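Local coordinates for protein glycoside hydrolase family 31 (Trueperella pyogenes, PDB 5I0F) that degrades cycloalternan, probably as a retaining glycoside hydrolase that cleaves its glucosidic bonds through a covalent glycosyl-enzyme intermediate, at residues 227-239 with 244-256. Residues are numbered along the deposited sequence; the frame is centred on the assembly and turned at random.
Sequences GFHVETTRRTWYD and VSDRILIEVDLGF. With CA (calcium ion), chain K.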
ATOM      1  N   GLY A 227      -4.921  13.571  19.191  1.00 23.85           N
ATOM      2  CA  GLY A 227      -4.251  13.025  18.004  1.00 22.84           C
ATOM      3  C   GLY A 227      -3.381  14.058  17.361  1.00 22.39           C
ATOM      4  O   GLY A 227      -3.444  15.246  17.710  1.00 22.29           O
ATOM      5  N   PHE A 228      -2.565  13.600  16.425  1.00 21.30           N
ATOM      6  CA  PHE A 228      -1.647  14.481  15.731  1.00 21.56           C
ATOM      7  C   PHE A 228      -1.463  14.039  14.293  1.00 20.77           C
ATOM      8  O   PHE A 228      -1.589  12.857  13.981  1.00 19.37           O
ATOM      9  CB  PHE A 228      -0.304  14.523  16.441  1.00 21.82           C
ATOM     10  CG  PHE A 228       0.391  13.203  16.511  1.00 22.26           C
ATOM     11  CD1 PHE A 228       0.112  12.304  17.556  1.00 23.00           C
ATOM     12  CD2 PHE A 228       1.360  12.860  15.567  1.00 22.45           C
ATOM     13  CE1 PHE A 228       0.743  11.078  17.619  1.00 23.04           C
ATOM     14  CE2 PHE A 228       1.997  11.628  15.632  1.00 22.73           C
ATOM     15  CZ  PHE A 228       1.687  10.735  16.659  1.00 22.56           C
ATOM     16  N   HIS A 229      -1.143  15.009  13.446  1.00 20.93           N
ATOM     17  CA  HIS A 229      -0.934  14.782  12.032  1.00 20.65           C
ATOM     18  C   HIS A 229       0.184  15.688  11.600  1.00 20.68           C
ATOM     19  O   HIS A 229       0.041  16.903  11.650  1.00 21.10           O
ATOM     20  CB  HIS A 229      -2.219  15.050  11.248  1.00 21.03           C
ATOM     21  CG  HIS A 229      -2.026  15.197   9.764  1.00 21.35           C
ATOM     22  ND1 HIS A 229      -2.673  16.163   9.033  1.00 21.71           N
ATOM     23  CD2 HIS A 229      -1.256  14.512   8.883  1.00 21.43           C
ATOM     24  CE1 HIS A 229      -2.329  16.061   7.765  1.00 22.39           C
ATOM     25  NE2 HIS A 229      -1.473  15.059   7.644  1.00 21.80           N
ATOM     26  N   VAL A 230       1.303  15.106  11.190  1.00 20.42           N
ATOM     27  CA  VAL A 230       2.390  15.902  10.662  1.00 20.89           C
ATOM     28  C   VAL A 230       1.960  16.223   9.219  1.00 21.45           C
ATOM     29  O   VAL A 230       1.833  15.321   8.410  1.00 19.87           O
ATOM     30  CB  VAL A 230       3.740  15.154  10.691  1.00 21.04           C
ATOM     31  CG1 VAL A 230       4.882  16.073  10.250  1.00 21.50           C
ATOM     32  CG2 VAL A 230       4.024  14.582  12.078  1.00 21.01           C
ATOM     33  N   GLU A 231       1.710  17.499   8.922  1.00 22.56           N
ATOM     34  CA  GLU A 231       1.140  17.890   7.628  1.00 24.42           C
ATOM     35  C   GLU A 231       2.222  17.989   6.559  1.00 24.06           C
ATOM     36  O   GLU A 231       2.725  19.059   6.236  1.00 24.01           O
ATOM     37  CB  GLU A 231       0.302  19.185   7.704  1.00 26.80           C
ATOM     38  CG  GLU A 231      -0.699  19.275   6.535  1.00 28.76           C
ATOM     39  CD  GLU A 231      -1.655  20.447   6.636  1.00 31.47           C
ATOM     40  OE1 GLU A 231      -1.730  21.238   5.686  1.00 36.17           O
ATOM     41  OE2 GLU A 231      -2.333  20.609   7.654  1.00 32.05           O
ATOM     42  N   THR A 232       2.567  16.823   6.018  1.00 23.09           N
ATOM     43  CA  THR A 232       3.632  16.691   5.046  1.00 22.57           C
ATOM     44  C   THR A 232       3.382  15.422   4.240  1.00 22.12           C
ATOM     45  O   THR A 232       2.723  14.500   4.747  1.00 21.39           O
ATOM     46  CB  THR A 232       5.009  16.589   5.721  1.00 22.62           C
ATOM     47  OG1 THR A 232       6.031  16.592   4.713  1.00 23.03           O
ATOM     48  CG2 THR A 232       5.162  15.302   6.564  1.00 22.32           C
ATOM     49  N   THR A 233       3.901  15.389   3.015  1.00 21.63           N
ATOM     50  CA  THR A 233       3.995  14.137   2.229  1.00 21.73           C
ATOM     51  C   THR A 233       5.420  13.595   2.125  1.00 21.68           C
ATOM     52  O   THR A 233       5.666  12.605   1.428  1.00 21.76           O
ATOM     53  CB  THR A 233       3.361  14.275   0.825  1.00 21.73           C
ATOM     54  OG1 THR A 233       4.071  15.266   0.077  1.00 22.18           O
ATOM     55  CG2 THR A 233       1.871  14.663   0.936  1.00 22.13           C
ATOM     56  N   ARG A 234       6.353  14.207   2.849  1.00 21.84           N
ATOM     57  CA  ARG A 234       7.693  13.667   2.976  1.00 21.92           C
ATOM     58  C   ARG A 234       7.681  12.551   4.011  1.00 21.16           C
ATOM     59  O   ARG A 234       6.721  12.381   4.757  1.00 20.11           O
ATOM     60  CB  ARG A 234       8.704  14.756   3.366  1.00 22.66           C
ATOM     61  CG  ARG A 234       8.726  15.933   2.407  1.00 23.60           C
ATOM     62  CD  ARG A 234       9.972  16.802   2.568  1.00 24.31           C
ATOM     63  NE  ARG A 234      10.002  17.928   1.637  1.00 25.16           N
ATOM     64  CZ  ARG A 234       9.391  19.112   1.808  1.00 26.47           C
ATOM     65  NH1 ARG A 234       8.635  19.374   2.882  1.00 26.42           N
ATOM     66  NH2 ARG A 234       9.533  20.065   0.877  1.00 27.45           N
ATOM     67  N   ARG A 235       8.767  11.794   4.040  1.00 20.75           N
ATOM     68  CA  ARG A 235       8.889  10.666   4.938  1.00 20.87           C
ATOM     69  C   ARG A 235       8.965  11.140   6.382  1.00 21.01           C
ATOM     70  O   ARG A 235       9.549  12.190   6.661  1.00 21.02           O
ATOM     71  CB  ARG A 235      10.126   9.874   4.576  1.00 21.13           C
ATOM     72  CG  ARG A 235      10.283   8.570   5.322  1.00 21.19           C
ATOM     73  CD  ARG A 235      11.342   7.748   4.632  1.00 21.25           C
ATOM     74  NE  ARG A 235      11.520   6.415   5.203  1.00 21.08           N
ATOM     75  CZ  ARG A 235      12.432   5.554   4.760  1.00 21.53           C
ATOM     76  NH1 ARG A 235      12.543   4.352   5.309  1.00 21.39           N
ATOM     77  NH2 ARG A 235      13.279   5.909   3.782  1.00 22.10           N
ATOM     78  N   THR A 236       8.356  10.362   7.274  1.00 19.93           N
ATOM     79  CA  THR A 236       8.401  10.599   8.705  1.00 20.00           C
ATOM     80  C   THR A 236       8.677   9.291   9.418  1.00 19.87           C
ATOM     81  O   THR A 236       8.348   8.220   8.910  1.00 19.23           O
ATOM     82  CB  THR A 236       7.087  11.205   9.244  1.00 19.97           C
ATOM     83  OG1 THR A 236       5.969  10.427   8.799  1.00 19.48           O
ATOM     84  CG2 THR A 236       6.912  12.625   8.747  1.00 20.11           C
ATOM     85  N   TRP A 237       9.284   9.401  10.596  1.00 19.86           N
ATOM     86  CA  TRP A 237       9.627   8.260  11.443  1.00 20.02           C
ATOM     87  C   TRP A 237       9.075   8.513  12.855  1.00 19.99           C
ATOM     88  O   TRP A 237       8.978   9.684  13.308  1.00 19.96           O
ATOM     89  CB  TRP A 237      11.136   8.101  11.530  1.00 20.42           C
ATOM     90  CG  TRP A 237      11.878   7.763  10.272  1.00 20.52           C
ATOM     91  CD1 TRP A 237      12.348   6.530   9.912  1.00 21.20           C
ATOM     92  CD2 TRP A 237      12.318   8.666   9.263  1.00 21.11           C
ATOM     93  NE1 TRP A 237      13.033   6.607   8.730  1.00 21.17           N
ATOM     94  CE2 TRP A 237      13.032   7.910   8.308  1.00 21.47           C
ATOM     95  CE3 TRP A 237      12.187  10.054   9.074  1.00 21.46           C
ATOM     96  CZ2 TRP A 237      13.611   8.486   7.166  1.00 22.34           C
ATOM     97  CZ3 TRP A 237      12.765  10.632   7.937  1.00 22.77           C
ATOM     98  CH2 TRP A 237      13.472   9.848   7.000  1.00 22.70           C
ATOM     99  N   TYR A 238       8.732   7.423  13.540  1.00 19.57           N
ATOM    100  CA  TYR A 238       8.058   7.458  14.853  1.00 20.10           C
ATOM    101  C   TYR A 238       8.692   6.432  15.777  1.00 20.22           C
ATOM    102  O   TYR A 238       8.795   5.236  15.429  1.00 20.38           O
ATOM    103  CB  TYR A 238       6.530   7.194  14.715  1.00 19.92           C
ATOM    104  CG  TYR A 238       5.907   8.151  13.737  1.00 20.09           C
ATOM    105  CD1 TYR A 238       5.509   9.422  14.143  1.00 20.67           C
ATOM    106  CD2 TYR A 238       5.784   7.825  12.384  1.00 20.28           C
ATOM    107  CE1 TYR A 238       4.998  10.328  13.231  1.00 21.29           C
ATOM    108  CE2 TYR A 238       5.276   8.727  11.463  1.00 20.02           C
ATOM    109  CZ  TYR A 238       4.888   9.975  11.896  1.00 20.51           C
ATOM    110  OH  TYR A 238       4.380  10.872  11.012  1.00 21.52           O
ATOM    111  N   ASP A 239       9.150   6.906  16.932  1.00 20.52           N
ATOM    112  CA  ASP A 239       9.587   6.060  18.037  1.00 21.00           C
ATOM    113  C   ASP A 239       8.520   6.242  19.104  1.00 20.61           C
ATOM    114  O   ASP A 239       8.480   7.274  19.805  1.00 20.31           O
ATOM    115  CB  ASP A 239      10.969   6.515  18.510  1.00 22.17           C
ATOM    116  CG  ASP A 239      11.563   5.620  19.569  1.00 23.13           C
ATOM    117  OD1 ASP A 239      10.875   5.219  20.510  1.00 23.51           O
ATOM    118  OD2 ASP A 239      12.757   5.331  19.472  1.00 24.77           O
ATOM    119  N   VAL A 244      12.325   6.214  24.895  1.00 28.50           N
ATOM    120  CA  VAL A 244      11.967   6.948  26.103  1.00 29.03           C
ATOM    121  C   VAL A 244      10.496   6.618  26.363  1.00 27.81           C
ATOM    122  O   VAL A 244       9.637   6.922  25.545  1.00 25.82           O
ATOM    123  CB  VAL A 244      12.184   8.464  25.908  1.00 29.60           C
ATOM    124  CG1 VAL A 244      11.794   9.232  27.154  1.00 30.11           C
ATOM    125  CG2 VAL A 244      13.643   8.760  25.526  1.00 30.49           C
ATOM    126  N   SER A 245      10.213   6.001  27.511  1.00 27.57           N
ATOM    127  CA  SER A 245       8.941   5.308  27.706  1.00 27.35           C
ATOM    128  C   SER A 245       7.700   6.203  27.832  1.00 26.54           C
ATOM    129  O   SER A 245       6.580   5.677  27.863  1.00 25.83           O
ATOM    130  CB  SER A 245       9.039   4.339  28.891  1.00 28.85           C
ATOM    131  OG  SER A 245       9.208   5.036  30.085  1.00 30.24           O
ATOM    132  N   ASP A 246       7.890   7.522  27.881  1.00 25.44           N
ATOM    133  CA  ASP A 246       6.783   8.480  27.879  1.00 25.17           C
ATOM    134  C   ASP A 246       6.892   9.555  26.791  1.00 24.43           C
ATOM    135  O   ASP A 246       6.275  10.640  26.913  1.00 24.82           O
ATOM    136  CB  ASP A 246       6.658   9.142  29.264  1.00 26.16           C
ATOM    137  CG  ASP A 246       7.935   9.809  29.729  1.00 27.13           C
ATOM    138  OD1 ASP A 246       8.879  10.009  28.933  1.00 27.01           O
ATOM    139  OD2 ASP A 246       8.016  10.158  30.939  1.00 29.38           O
ATOM    140  N   ARG A 247       7.656   9.271  25.741  1.00 23.01           N
ATOM    141  CA  ARG A 247       7.812  10.197  24.625  1.00 22.54           C
ATOM    142  C   ARG A 247       7.560   9.504  23.295  1.00 21.85           C
ATOM    143  O   ARG A 247       8.093   8.417  23.042  1.00 21.20           O
ATOM    144  CB  ARG A 247       9.214  10.796  24.616  1.00 22.79           C
ATOM    145  CG  ARG A 247       9.533  11.725  25.766  1.00 23.53           C
ATOM    146  CD  ARG A 247       8.819  13.061  25.653  1.00 23.79           C
ATOM    147  NE  ARG A 247       9.047  13.946  26.790  1.00 24.23           N
ATOM    148  CZ  ARG A 247       8.387  13.930  27.948  1.00 24.96           C
ATOM    149  NH1 ARG A 247       7.417  13.043  28.192  1.00 24.63           N
ATOM    150  NH2 ARG A 247       8.713  14.815  28.895  1.00 25.55           N
ATOM    151  N   ILE A 248       6.750  10.151  22.463  1.00 21.41           N
ATOM    152  CA  ILE A 248       6.668   9.861  21.025  1.00 20.91           C
ATOM    153  C   ILE A 248       7.683  10.778  20.339  1.00 21.34           C
ATOM    154  O   ILE A 248       7.490  11.989  20.279  1.00 22.00           O
ATOM    155  CB  ILE A 248       5.250  10.102  20.468  1.00 20.41           C
ATOM    156  CG1 ILE A 248       4.220   9.287  21.271  1.00 20.84           C
ATOM    157  CG2 ILE A 248       5.193   9.753  18.992  1.00 19.93           C
ATOM    158  CD1 ILE A 248       2.791   9.431  20.800  1.00 21.00           C
ATOM    159  N   LEU A 249       8.768  10.197  19.844  0.50 21.48           N
ATOM    160  CA  LEU A 249       9.784  10.942  19.112  0.50 21.63           C
ATOM    161  C   LEU A 249       9.438  10.879  17.635  0.50 21.14           C
ATOM    162  O   LEU A 249       9.232   9.787  17.092  0.50 20.32           O
ATOM    163  CB  LEU A 249      11.167  10.335  19.330  0.50 22.44           C
ATOM    164  CG  LEU A 249      11.549   9.979  20.766  0.50 23.05           C
ATOM    165  CD1 LEU A 249      12.955   9.393  20.808  0.50 23.63           C
ATOM    166  CD2 LEU A 249      11.431  11.184  21.678  0.50 23.66           C
ATOM    167  N   ILE A 250       9.357  12.049  17.005  1.00 20.83           N
ATOM    168  CA  ILE A 250       8.948  12.188  15.614  1.00 20.62           C
ATOM    169  C   ILE A 250      10.126  12.786  14.880  1.00 21.17           C
ATOM    170  O   ILE A 250      10.681  13.784  15.333  1.00 21.60           O
ATOM    171  CB  ILE A 250       7.721  13.120  15.497  1.00 20.64           C
ATOM    172  CG1 ILE A 250       6.548  12.509  16.273  1.00 20.62           C
ATOM    173  CG2 ILE A 250       7.294  13.319  14.034  1.00 20.16           C
ATOM    174  CD1 ILE A 250       5.292  13.341  16.261  1.00 21.29           C
ATOM    175  N   GLU A 251      10.499  12.192  13.752  1.00 20.85           N
ATOM    176  CA  GLU A 251      11.521  12.743  12.872  1.00 21.50           C
ATOM    177  C   GLU A 251      10.904  12.940  11.481  1.00 21.53           C
ATOM    178  O   GLU A 251      10.168  12.091  10.993  1.00 20.02           O
ATOM    179  CB  GLU A 251      12.735  11.823  12.841  1.00 22.79           C
ATOM    180  CG  GLU A 251      13.960  12.413  12.172  1.00 24.58           C
ATOM    181  CD  GLU A 251      15.274  11.731  12.574  1.00 26.29           C
ATOM    182  OE1 GLU A 251      16.259  11.866  11.808  1.00 27.35           O
ATOM    183  OE2 GLU A 251      15.337  11.068  13.636  1.00 26.41           O
ATOM    184  N   VAL A 252      11.212  14.075  10.861  1.00 21.60           N
ATOM    185  CA  VAL A 252      10.553  14.521   9.655  1.00 21.78           C
ATOM    186  C   VAL A 252      11.619  14.904   8.631  1.00 22.61           C
ATOM    187  O   VAL A 252      12.535  15.699   8.932  1.00 22.63           O
ATOM    188  CB  VAL A 252       9.677  15.752   9.964  1.00 22.14           C
ATOM    189  CG1 VAL A 252       8.930  16.216   8.731  1.00 22.93           C
ATOM    190  CG2 VAL A 252       8.719  15.465  11.117  1.00 22.22           C
ATOM    191  N   ASP A 253      11.518  14.348   7.431  1.00 22.76           N
ATOM    192  CA  ASP A 253      12.352  14.796   6.299  1.00 24.78           C
ATOM    193  C   ASP A 253      11.892  16.193   5.868  1.00 25.67           C
ATOM    194  O   ASP A 253      10.685  16.473   5.824  1.00 25.45           O
ATOM    195  CB  ASP A 253      12.272  13.793   5.146  1.00 25.14           C
ATOM    196  CG  ASP A 253      13.008  14.250   3.908  1.00 27.22           C
ATOM    197  OD1 ASP A 253      14.162  14.713   4.015  1.00 27.66           O
ATOM    198  OD2 ASP A 253      12.431  14.170   2.790  1.00 28.60           O
ATOM    199  N   LEU A 254      12.854  17.070   5.575  1.00 27.57           N
ATOM    200  CA  LEU A 254      12.578  18.430   5.121  1.00 29.74           C
ATOM    201  C   LEU A 254      12.929  18.617   3.633  1.00 32.58           C
ATOM    202  O   LEU A 254      13.378  17.676   3.000  1.00 31.80           O
ATOM    203  CB  LEU A 254      13.336  19.427   5.991  1.00 29.65           C
ATOM    204  CG  LEU A 254      12.934  19.415   7.472  1.00 29.41           C
ATOM    205  CD1 LEU A 254      13.835  20.348   8.264  1.00 29.94           C
ATOM    206  CD2 LEU A 254      11.468  19.784   7.644  1.00 29.36           C
ATOM    207  N   GLY A 255      12.699  19.816   3.092  1.00 35.66           N
ATOM    208  CA  GLY A 255      12.926  20.138   1.649  1.00 40.94           C
ATOM    209  C   GLY A 255      14.343  19.996   1.078  1.00 46.74           C
ATOM    210  O   GLY A 255      15.237  19.428   1.718  1.00 51.07           O
ATOM    211  N   PHE A 256      14.540  20.485  -0.149  1.00 54.80           N
ATOM    212  CA  PHE A 256      15.807  20.308  -0.893  1.00 60.24           C
ATOM    213  C   PHE A 256      16.484  21.654  -1.152  1.00 59.54           C
ATOM    214  O   PHE A 256      16.654  22.456  -0.235  1.00 59.86           O
ATOM    215  CB  PHE A 256      15.533  19.602  -2.227  1.00 65.55           C
ATOM    216  CG  PHE A 256      16.587  18.585  -2.630  1.00 72.75           C
ATOM    217  CD1 PHE A 256      17.960  18.858  -2.504  1.00 75.02           C
ATOM    218  CD2 PHE A 256      16.202  17.349  -3.173  1.00 74.53           C
ATOM    219  CE1 PHE A 256      18.910  17.914  -2.894  1.00 78.42           C
ATOM    220  CE2 PHE A 256      17.153  16.410  -3.561  1.00 76.99           C
ATOM    221  CZ  PHE A 256      18.504  16.691  -3.424  1.00 79.43           C
TER
HETATM  222 CA    CA K 812      14.047  15.918   1.700  1.00 42.80          CA
HETATM  223  O   HOH W   1       8.248  17.912   5.335  1.00 21.73           O
HETATM  224  O   HOH W   2      10.546  12.255   1.838  1.00 20.90           O
HETATM  225  O   HOH W   3      10.704   7.168  22.683  1.00 27.13           O
HETATM  226  O   HOH W   4      16.002  16.745   3.095  1.00 42.91           O
HETATM  227  O   HOH W   5      15.108  17.118  -0.179  1.00 41.59           O
HETATM  228  O   HOH W   6      14.880  13.871   0.953  1.00 35.90           O
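The antiparallel beta hairpin of strands 236-240 and 247-253 packs one face against strand 225-230 of a second sheet, forming a beta sandwich, and its far end holds a calcium ion. T236/V252 and Y238/I250 are non-hydrogen-bonded pairs; W237/E251 and D239/L249 are hydrogen-bonded, with D239 N reaching L249 O at 2.9 Å. Between the sheets, I250 CD1 meets the F228 ring obliquely, 3.8 Å from F228 CE2. I250 CG2 lies 4.0 Å from V230 CG2, and also touches Y238 CE1; V252 CG2 packs against V230 CG1, the two side chains pointing in opposite directions. With CG anti to the carbonyl carbon (chi1 -54°), the Y238 ring runs back along its own strand beside I250, and its OH donates to T236 OG1 at 2.8 Å. On the other face of the hairpin, the indole of W237 sets its CE3 edge against E251 O, R235 CG lying over one ring face, while the carboxylate of E251 forms a salt bridge with R162. At the calcium end, the extended R234 chain crosses D253, and G255 N sits over the centre of one guanidinium face, 3.5 Å from its plane; D486, also a calcium ligand, is the guanidinium's polar partner. Water 1 links T232 OG1, R234 NH1 and D253 O. D253 binds calcium through both carboxylate oxygens, joined by D486 and three waters, and L254 O completes the grip at 2.3 Å.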